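Local coordinates for 23S rRNA-specific endonuclease VapC20 (Mycobacterium tuberculosis H37Rv, PDB 5WZF), which cleaves 23S rRNA within the sarcin-ricin loop as the magnesium-dependent, PIN-domain endoribonuclease toxin of a type II toxin-antitoxin system, at residues His33-Ala36 with Lys37-Trp40; Met48-Asn51 with His52-Gly55; Trp96-Leu99 with Val100-Glu104. All blocks are in the same frame, centred on the assembly; numbering follows the deposited sequence.

Contact 1: residues His33-Ala36 with Lys37-Trp40; sequences HGTA and KRLW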
ATOM      1  N   HIS B  33     -18.167  -6.358  12.072  1.00 19.02           N
ATOM      2  CA  HIS B  33     -18.662  -7.164  10.953  1.00 17.71           C
ATOM      3  C   HIS B  33     -20.166  -7.001  10.740  1.00 19.41           C
ATOM      4  O   HIS B  33     -20.625  -6.831   9.608  1.00 18.70           O
ATOM      5  CB  HIS B  33     -18.335  -8.642  11.167  1.00 17.75           C
ATOM      6  CG  HIS B  33     -18.793  -9.525  10.049  1.00 21.69           C
ATOM      7  ND1 HIS B  33     -18.272  -9.442   8.775  1.00 19.33           N
ATOM      8  CD2 HIS B  33     -19.736 -10.495  10.008  1.00 21.09           C
ATOM      9  CE1 HIS B  33     -18.873 -10.329   8.000  1.00 18.60           C
ATOM     10  NE2 HIS B  33     -19.763 -10.983   8.725  1.00 21.87           N
ATOM     11  N   GLY B  34     -20.927  -7.060  11.827  1.00 22.31           N
ATOM     12  CA  GLY B  34     -22.366  -6.888  11.754  1.00 25.44           C
ATOM     13  C   GLY B  34     -22.739  -5.525  11.206  1.00 25.09           C
ATOM     14  O   GLY B  34     -23.603  -5.407  10.340  1.00 25.12           O
ATOM     15  N   THR B  35     -22.068  -4.493  11.712  1.00 25.99           N
ATOM     16  CA  THR B  35     -22.290  -3.125  11.257  1.00 24.82           C
ATOM     17  C   THR B  35     -21.958  -2.980   9.776  1.00 22.24           C
ATOM     18  O   THR B  35     -22.675  -2.308   9.031  1.00 22.82           O
ATOM     19  CB  THR B  35     -21.446  -2.122  12.068  1.00 27.48           C
ATOM     20  OG1 THR B  35     -21.845  -2.165  13.444  1.00 32.47           O
ATOM     21  CG2 THR B  35     -21.633  -0.710  11.538  1.00 29.65           C
ATOM     22  N   ALA B  36     -20.870  -3.617   9.355  1.00 20.95           N
ATOM     23  CA  ALA B  36     -20.458  -3.595   7.955  1.00 19.95           C
ATOM     24  C   ALA B  36     -21.514  -4.226   7.048  1.00 20.01           C
ATOM     25  O   ALA B  36     -21.840  -3.682   5.992  1.00 19.09           O
ATOM     26  CB  ALA B  36     -19.120  -4.309   7.782  1.00 17.99           C
ATOM     27  N   LYS B  37     -22.049  -5.372   7.460  1.00 20.80           N
ATOM     28  CA  LYS B  37     -23.045  -6.068   6.652  1.00 21.03           C
ATOM     29  C   LYS B  37     -24.316  -5.242   6.494  1.00 23.75           C
ATOM     30  O   LYS B  37     -24.925  -5.232   5.425  1.00 24.50           O
ATOM     31  CB  LYS B  37     -23.382  -7.436   7.253  1.00 24.10           C
ATOM     32  CG  LYS B  37     -22.293  -8.477   7.055  1.00 28.17           C
ATOM     33  CD  LYS B  37     -22.832  -9.885   7.257  1.00 35.86           C
ATOM     34  CE  LYS B  37     -23.407 -10.067   8.649  1.00 39.09           C
ATOM     35  NZ  LYS B  37     -23.857 -11.468   8.873  1.00 44.11           N
ATOM     36  N   ARG B  38     -24.711  -4.546   7.556  1.00 25.15           N
ATOM     37  CA  ARG B  38     -25.899  -3.700   7.501  1.00 27.27           C
ATOM     38  C   ARG B  38     -25.680  -2.533   6.542  1.00 26.35           C
ATOM     39  O   ARG B  38     -26.558  -2.201   5.744  1.00 28.11           O
ATOM     40  CB  ARG B  38     -26.267  -3.183   8.895  1.00 31.54           C
ATOM     41  CG  ARG B  38     -26.779  -4.263   9.839  1.00 42.10           C
ATOM     42  CD  ARG B  38     -27.429  -3.664  11.080  1.00 52.04           C
ATOM     43  NE  ARG B  38     -26.485  -2.902  11.895  1.00 57.19           N
ATOM     44  CZ  ARG B  38     -25.713  -3.433  12.838  1.00 61.66           C
ATOM     45  NH1 ARG B  38     -25.769  -4.734  13.090  1.00 62.29           N
ATOM     46  NH2 ARG B  38     -24.884  -2.663  13.531  1.00 64.19           N
ATOM     47  N   LEU B  39     -24.504  -1.919   6.620  1.00 24.18           N
ATOM     48  CA  LEU B  39     -24.156  -0.824   5.723  1.00 25.83           C
ATOM     49  C   LEU B  39     -24.084  -1.290   4.274  1.00 27.41           C
ATOM     50  O   LEU B  39     -24.517  -0.586   3.364  1.00 26.23           O
ATOM     51  CB  LEU B  39     -22.821  -0.198   6.129  1.00 26.07           C
ATOM     52  CG  LEU B  39     -22.860   0.724   7.345  1.00 25.88           C
ATOM     53  CD1 LEU B  39     -21.448   1.081   7.791  1.00 27.49           C
ATOM     54  CD2 LEU B  39     -23.656   1.973   7.014  1.00 26.85           C
ATOM     55  N   TRP B  40     -23.517  -2.475   4.070  1.00 25.46           N
ATOM     56  CA  TRP B  40     -23.396  -3.051   2.736  1.00 21.64           C
ATOM     57  C   TRP B  40     -24.767  -3.260   2.104  1.00 25.96           C
ATOM     58  O   TRP B  40     -24.937  -3.091   0.895  1.00 28.58           O
ATOM     59  CB  TRP B  40     -22.635  -4.377   2.801  1.00 21.89           C
ATOM     60  CG  TRP B  40     -22.228  -4.913   1.465  1.00 25.13           C
ATOM     61  CD1 TRP B  40     -22.672  -6.058   0.872  1.00 30.56           C
ATOM     62  CD2 TRP B  40     -21.292  -4.325   0.556  1.00 27.43           C
ATOM     63  NE1 TRP B  40     -22.071  -6.219  -0.353  1.00 31.40           N
ATOM     64  CE2 TRP B  40     -21.219  -5.168  -0.571  1.00 28.78           C
ATOM     65  CE3 TRP B  40     -20.509  -3.166   0.583  1.00 25.19           C
ATOM     66  CZ2 TRP B  40     -20.394  -4.891  -1.658  1.00 30.45           C
ATOM     67  CZ3 TRP B  40     -19.691  -2.893  -0.496  1.00 29.02           C
ATOM     68  CH2 TRP B  40     -19.641  -3.753  -1.603  1.00 31.57           C
TER
HETATM   69  O   HOH W   1     -21.126 -13.199   8.023  1.00 38.50           O
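His33 and Lys37 meet one turn apart on helix 33-41 of the PIN domain, an i to i+4 pairing in which the lysine chain crosses the imidazole obliquely, CG over one face toward its rim. The CH-pi geometry supports this: Lys37 CG is 4.2 Å from the His33 ring centroid and 22° off the normal, while Lys37 CD reaches His33 NE2 at 3.6 Å. The bend in the lysine chain at chi3 (-59°) keeps CE near the ring too, 3.9 Å from His33 CD2. At the ring edge, in its plane, a water lies 2.7 Å from His33 NE2 and is weakly bonded by Lys37 NZ. The other ring nitrogen, ND1, is hydrogen-bonded to Ala24 O, which fixes the ring's rotation. On another side of the helix the Arg38 guanidinium lies with one face over Thr35 CA and Gly34 O. Ala36 and Leu39 pack on Phe21 of helix 19-25. The backbone bonds that set this spacing are Lys37 N to His33 O, Arg38 N to Gly34 O and Leu39 N to Thr35 O, closing with the shortest of the four, Trp40 N to Ala36 O at 2.8 Å with an N-H...O angle of 156°.

Contact 2: residues Met48-Asn51 with His52-Gly55; sequences MTSN and HVLG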
ATOM      1  N   MET B  48     -17.291   2.501  -5.258  1.00 19.50           N
ATOM      2  CA  MET B  48     -15.928   2.630  -5.757  1.00 17.76           C
ATOM      3  C   MET B  48     -14.901   2.314  -4.675  1.00 17.25           C
ATOM      4  O   MET B  48     -15.152   2.519  -3.492  1.00 15.03           O
ATOM      5  CB  MET B  48     -15.704   4.043  -6.296  1.00 22.07           C
ATOM      6  CG  MET B  48     -14.399   4.240  -7.044  1.00 28.71           C
ATOM      7  SD  MET B  48     -14.288   5.907  -7.717  1.00 43.88           S
ATOM      8  CE  MET B  48     -15.801   5.986  -8.675  1.00 29.77           C
ATOM      9  N   THR B  49     -13.748   1.804  -5.094  1.00 16.42           N
ATOM     10  CA  THR B  49     -12.605   1.655  -4.205  1.00 14.26           C
ATOM     11  C   THR B  49     -11.348   1.858  -5.051  1.00 16.66           C
ATOM     12  O   THR B  49     -11.447   2.305  -6.192  1.00 20.35           O
ATOM     13  CB  THR B  49     -12.600   0.285  -3.485  1.00 15.12           C
ATOM     14  OG1 THR B  49     -11.642   0.305  -2.416  1.00 15.30           O
ATOM     15  CG2 THR B  49     -12.288  -0.860  -4.449  1.00 16.70           C
ATOM     16  N   SER B  50     -10.173   1.562  -4.504  1.00 13.87           N
ATOM     17  CA  SER B  50      -8.937   1.771  -5.259  1.00 15.95           C
ATOM     18  C   SER B  50      -8.013   0.564  -5.206  1.00 15.01           C
ATOM     19  O   SER B  50      -8.174  -0.318  -4.365  1.00 12.56           O
ATOM     20  CB  SER B  50      -8.187   3.001  -4.745  1.00 19.49           C
ATOM     21  OG  SER B  50      -7.477   2.702  -3.552  1.00 15.75           O
ATOM     22  N   ASN B  51      -7.032   0.542  -6.105  1.00 14.01           N
ATOM     23  CA  ASN B  51      -6.043  -0.529  -6.117  1.00 16.63           C
ATOM     24  C   ASN B  51      -5.233  -0.535  -4.824  1.00 17.71           C
ATOM     25  O   ASN B  51      -4.933  -1.595  -4.281  1.00 13.73           O
ATOM     26  CB  ASN B  51      -5.122  -0.403  -7.337  1.00 18.57           C
ATOM     27  CG  ASN B  51      -4.410   0.936  -7.403  1.00 20.86           C
ATOM     28  OD1 ASN B  51      -4.987   1.979  -7.097  1.00 20.40           O
ATOM     29  ND2 ASN B  51      -3.143   0.912  -7.804  1.00 21.03           N
ATOM     30  N   HIS B  52      -4.903   0.650  -4.311  1.00 15.16           N
ATOM     31  CA  HIS B  52      -4.137   0.730  -3.072  1.00 15.82           C
ATOM     32  C   HIS B  52      -4.937   0.177  -1.896  1.00 17.01           C
ATOM     33  O   HIS B  52      -4.390  -0.521  -1.037  1.00 14.63           O
ATOM     34  CB  HIS B  52      -3.703   2.173  -2.787  1.00 16.06           C
ATOM     35  CG  HIS B  52      -2.618   2.668  -3.693  1.00 18.71           C
ATOM     36  ND1 HIS B  52      -1.310   2.244  -3.588  1.00 22.09           N
ATOM     37  CD2 HIS B  52      -2.643   3.557  -4.714  1.00 25.15           C
ATOM     38  CE1 HIS B  52      -0.579   2.847  -4.508  1.00 25.14           C
ATOM     39  NE2 HIS B  52      -1.364   3.648  -5.205  1.00 23.35           N
ATOM     40  N   VAL B  53      -6.233   0.472  -1.868  1.00 13.82           N
ATOM     41  CA  VAL B  53      -7.100  -0.012  -0.799  1.00 12.09           C
ATOM     42  C   VAL B  53      -7.237  -1.534  -0.851  1.00 12.53           C
ATOM     43  O   VAL B  53      -7.122  -2.207   0.175  1.00 14.32           O
ATOM     44  CB  VAL B  53      -8.500   0.633  -0.865  1.00 11.04           C
ATOM     45  CG1 VAL B  53      -9.509  -0.182  -0.058  1.00 14.40           C
ATOM     46  CG2 VAL B  53      -8.442   2.069  -0.358  1.00 14.10           C
ATOM     47  N   LEU B  54      -7.474  -2.073  -2.045  1.00 11.67           N
ATOM     48  CA  LEU B  54      -7.627  -3.517  -2.185  1.00 12.59           C
ATOM     49  C   LEU B  54      -6.345  -4.219  -1.758  1.00 15.32           C
ATOM     50  O   LEU B  54      -6.385  -5.252  -1.094  1.00 15.81           O
ATOM     51  CB  LEU B  54      -7.993  -3.901  -3.619  1.00 15.82           C
ATOM     52  CG  LEU B  54      -9.443  -3.641  -4.034  1.00 21.79           C
ATOM     53  CD1 LEU B  54      -9.739  -4.244  -5.407  1.00 23.27           C
ATOM     54  CD2 LEU B  54     -10.404  -4.186  -2.980  1.00 21.41           C
ATOM     55  N   GLY B  55      -5.210  -3.644  -2.135  1.00 15.64           N
ATOM     56  CA  GLY B  55      -3.928  -4.186  -1.730  1.00 14.53           C
ATOM     57  C   GLY B  55      -3.768  -4.195  -0.223  1.00 16.49           C
ATOM     58  O   GLY B  55      -3.333  -5.187   0.356  1.00 16.03           O
TER
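The Asn51 amide and the His52 ring run side by side, their planes 55° apart, with Asn51 ND2 4.0 Å above one face of the imidazole and displaced toward its rim. Phe109 meets the same ring edge-to-face, and His52 NE2 is hydrogen-bonded to Glu92 OE2. The amide is fixed at both ends, since Asn51 OD1 accepts from Val87 N and ND2 binds an acidic side chain of the neighbouring subunit. Next to these flat groups the chain turns from strand 46-50 into helix 51-63. Ser50 is the N-cap: its OG stands between the backbone N and the carbonyl carbon (chi1 79°), from where it accepts the Val53 N-H over 3.1 Å at a fairly straight 159°. The carbonyl of Ser50 takes the next amide, Leu54 N, at 3.0 Å, so one residue satisfies two N-H groups of the first turn. Thr49 packs against the same turn with both branches: OG1 lies 3.2 Å from Val53 CG1, and CG2 is 4.0 Å from Leu54 CG. The hydroxyl is also bonded to Val17 O and Trp22 NE1, linking the strand's end to strand 14-17 and helix 19-25. Val53's side chain is about 4 Å from that of Asp18, a predicted magnesium ligand, placing this serine-capped strand-to-helix junction of the PIN fold beside the probable active site.

Contact 3: residues Trp96-Leu99 with Val100-Glu104; sequences WEWL and VRHDE
Trp98 and His102 form an offset stack in which the imidazole lies against the indole's five-membered ring, centroids 3.9 Å apart and planes at 22°. His102 CD2 sits 3.2 Å above the indole plane, and His102 CB lies over the six-membered ring, 4.1 Å from its centroid, a CH-pi contact. With CG anti to the backbone N (chi1 -169°), the indole stands beside its own carbonyl carbon, on the side where the chain reaches His102. Trp98 O lies at the imidazole edge, in plane, and accepts from the backbone N of His102 at 2.9 Å. At another point of that edge His102 ND1 donates to the syn lone pair of Glu104 OE2, a nearly straight 2.7 Å bond that holds the ring's rotation. This tight part sits where helix 89-101 of the PIN domain ends, His102 being the first residue to leave helical geometry; Trp98 also meets Tyr107 and Phe115 edge-to-face. A water bridges Leu99 O and His102 O across the turn. Looser is the side of Glu97 and Arg101, both exposed to solvent: their charged ends stay apart, Glu97 OE1 5.1 Å from Arg101 NH1. Instead the guanidinium turns one face over Trp98 CA, with NH2 3.7 Å from Trp98 CD1.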
ATOM      1  N   TRP B  96       1.063  12.834  -2.659  1.00 11.41           N
ATOM      2  CA  TRP B  96       2.338  13.091  -1.994  1.00 17.24           C
ATOM      3  C   TRP B  96       2.446  14.544  -1.526  1.00 16.50           C
ATOM      4  O   TRP B  96       2.883  14.810  -0.401  1.00 15.05           O
ATOM      5  CB  TRP B  96       3.518  12.767  -2.918  1.00 18.97           C
ATOM      6  CG  TRP B  96       3.865  11.303  -3.019  1.00 14.20           C
ATOM      7  CD1 TRP B  96       3.802  10.523  -4.138  1.00 17.25           C
ATOM      8  CD2 TRP B  96       4.345  10.457  -1.968  1.00 12.87           C
ATOM      9  NE1 TRP B  96       4.207   9.240  -3.846  1.00 15.42           N
ATOM     10  CE2 TRP B  96       4.544   9.174  -2.520  1.00 12.93           C
ATOM     11  CE3 TRP B  96       4.614  10.656  -0.608  1.00 13.93           C
ATOM     12  CZ2 TRP B  96       5.008   8.098  -1.765  1.00 12.64           C
ATOM     13  CZ3 TRP B  96       5.074   9.586   0.140  1.00 13.55           C
ATOM     14  CH2 TRP B  96       5.265   8.323  -0.440  1.00 14.50           C
ATOM     15  N   GLU B  97       2.064  15.478  -2.393  1.00 15.89           N
ATOM     16  CA  GLU B  97       2.101  16.895  -2.045  1.00 19.81           C
ATOM     17  C   GLU B  97       1.166  17.152  -0.873  1.00 17.38           C
ATOM     18  O   GLU B  97       1.478  17.930   0.030  1.00 18.34           O
ATOM     19  CB  GLU B  97       1.711  17.767  -3.243  1.00 23.12           C
ATOM     20  CG  GLU B  97       2.637  17.627  -4.439  1.00 30.05           C
ATOM     21  CD  GLU B  97       2.158  18.403  -5.649  1.00 42.88           C
ATOM     22  OE1 GLU B  97       1.087  19.041  -5.566  1.00 49.99           O
ATOM     23  OE2 GLU B  97       2.853  18.373  -6.687  1.00 45.92           O
ATOM     24  N   TRP B  98       0.024  16.472  -0.890  1.00 15.74           N
ATOM     25  CA  TRP B  98      -0.968  16.575   0.173  1.00 18.20           C
ATOM     26  C   TRP B  98      -0.377  16.085   1.498  1.00 18.77           C
ATOM     27  O   TRP B  98      -0.506  16.745   2.532  1.00 21.05           O
ATOM     28  CB  TRP B  98      -2.217  15.768  -0.201  1.00 18.39           C
ATOM     29  CG  TRP B  98      -3.410  15.996   0.680  1.00 19.87           C
ATOM     30  CD1 TRP B  98      -4.432  16.876   0.466  1.00 19.90           C
ATOM     31  CD2 TRP B  98      -3.716  15.316   1.903  1.00 19.35           C
ATOM     32  NE1 TRP B  98      -5.351  16.794   1.489  1.00 25.40           N
ATOM     33  CE2 TRP B  98      -4.934  15.844   2.384  1.00 24.60           C
ATOM     34  CE3 TRP B  98      -3.073  14.320   2.647  1.00 16.64           C
ATOM     35  CZ2 TRP B  98      -5.522  15.408   3.571  1.00 24.51           C
ATOM     36  CZ3 TRP B  98      -3.657  13.892   3.829  1.00 18.18           C
ATOM     37  CH2 TRP B  98      -4.871  14.432   4.276  1.00 19.54           C
ATOM     38  N   LEU B  99       0.281  14.928   1.449  1.00 14.41           N
ATOM     39  CA  LEU B  99       0.901  14.329   2.630  1.00 14.61           C
ATOM     40  C   LEU B  99       1.961  15.230   3.251  1.00 16.65           C
ATOM     41  O   LEU B  99       2.024  15.379   4.472  1.00 17.04           O
ATOM     42  CB  LEU B  99       1.529  12.978   2.280  1.00 12.48           C
ATOM     43  CG  LEU B  99       0.580  11.783   2.160  1.00 11.97           C
ATOM     44  CD1 LEU B  99       1.312  10.580   1.569  1.00 13.03           C
ATOM     45  CD2 LEU B  99      -0.063  11.417   3.498  1.00 13.22           C
ATOM     46  N   VAL B 100       2.800  15.817   2.401  1.00 17.32           N
ATOM     47  CA  VAL B 100       3.877  16.682   2.861  1.00 17.33           C
ATOM     48  C   VAL B 100       3.290  17.939   3.501  1.00 19.22           C
ATOM     49  O   VAL B 100       3.836  18.476   4.464  1.00 23.82           O
ATOM     50  CB  VAL B 100       4.829  17.066   1.698  1.00 17.66           C
ATOM     51  CG1 VAL B 100       5.832  18.129   2.133  1.00 23.62           C
ATOM     52  CG2 VAL B 100       5.552  15.832   1.168  1.00 16.37           C
ATOM     53  N   ARG B 101       2.152  18.381   2.980  1.00 18.58           N
ATOM     54  CA  ARG B 101       1.520  19.612   3.444  1.00 26.84           C
ATOM     55  C   ARG B 101       0.726  19.429   4.742  1.00 23.78           C
ATOM     56  O   ARG B 101       0.667  20.337   5.570  1.00 28.77           O
ATOM     57  CB  ARG B 101       0.616  20.164   2.339  1.00 34.10           C
ATOM     58  CG  ARG B 101      -0.064  21.478   2.667  1.00 42.27           C
ATOM     59  CD  ARG B 101      -0.697  22.108   1.431  1.00 49.27           C
ATOM     60  NE  ARG B 101      -1.747  21.278   0.847  1.00 52.14           N
ATOM     61  CZ  ARG B 101      -1.609  20.568  -0.270  1.00 48.38           C
ATOM     62  NH1 ARG B 101      -0.461  20.583  -0.933  1.00 50.76           N
ATOM     63  NH2 ARG B 101      -2.621  19.845  -0.724  1.00 39.62           N
ATOM     64  N   HIS B 102       0.129  18.255   4.925  1.00 24.28           N
ATOM     65  CA  HIS B 102      -0.770  18.035   6.056  1.00 23.08           C
ATOM     66  C   HIS B 102      -0.099  17.375   7.260  1.00 24.63           C
ATOM     67  O   HIS B 102      -0.292  16.187   7.513  1.00 25.43           O
ATOM     68  CB  HIS B 102      -1.971  17.197   5.613  1.00 21.37           C
ATOM     69  CG  HIS B 102      -3.010  17.982   4.876  1.00 23.44           C
ATOM     70  ND1 HIS B 102      -4.095  18.554   5.506  1.00 24.27           N
ATOM     71  CD2 HIS B 102      -3.121  18.307   3.566  1.00 24.06           C
ATOM     72  CE1 HIS B 102      -4.833  19.191   4.615  1.00 25.63           C
ATOM     73  NE2 HIS B 102      -4.265  19.057   3.430  1.00 27.12           N
ATOM     74  N   ASP B 103       0.664  18.160   8.014  1.00 26.60           N
ATOM     75  CA  ASP B 103       1.368  17.652   9.185  1.00 27.29           C
ATOM     76  C   ASP B 103       0.553  17.762  10.478  1.00 30.00           C
ATOM     77  O   ASP B 103       1.067  17.488  11.562  1.00 33.18           O
ATOM     78  CB  ASP B 103       2.694  18.391   9.356  1.00 34.40           C
ATOM     79  CG  ASP B 103       2.504  19.867   9.654  1.00 40.19           C
ATOM     80  OD1 ASP B 103       1.447  20.423   9.285  1.00 39.82           O
ATOM     81  OD2 ASP B 103       3.413  20.472  10.256  1.00 47.61           O
ATOM     82  N   GLU B 104      -0.712  18.157  10.365  1.00 32.27           N
ATOM     83  CA  GLU B 104      -1.543  18.377  11.548  1.00 35.00           C
ATOM     84  C   GLU B 104      -2.053  17.069  12.156  1.00 34.20           C
ATOM     85  O   GLU B 104      -2.516  17.047  13.295  1.00 36.91           O
ATOM     86  CB  GLU B 104      -2.734  19.284  11.212  1.00 31.36           C
ATOM     87  CG  GLU B 104      -3.835  18.623  10.383  1.00 31.32           C
ATOM     88  CD  GLU B 104      -3.539  18.613   8.897  1.00 32.23           C
ATOM     89  OE1 GLU B 104      -2.464  19.110   8.501  1.00 31.00           O
ATOM     90  OE2 GLU B 104      -4.381  18.108   8.119  1.00 30.36           O
TER
HETATM   91  O   HOH W   2       0.077  13.982   5.995  1.00 17.32           O

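Overall arrangement
From the N terminus the three contacts come in series; none nests within or crosses another, and each joins directly consecutive segments, so none closes a long loop. Contact 1 spans the turns of helix 33-41, on the flank of the fold against helix 19-25. The chain then enters strand 46-50, in the parallel sheet, whose exit into helix 51-63 is contact 2, the most central of the three, its centre about 6 Å from the centre of the chain. Contact 3 comes at the close of helix 89-101, packed on helix 109-121. Contacts 1 and 3 lie on opposite sides of the chain's centre, their own centres about 32 Å apart, while contacts 2 and 3 both reach the neighbouring subunit.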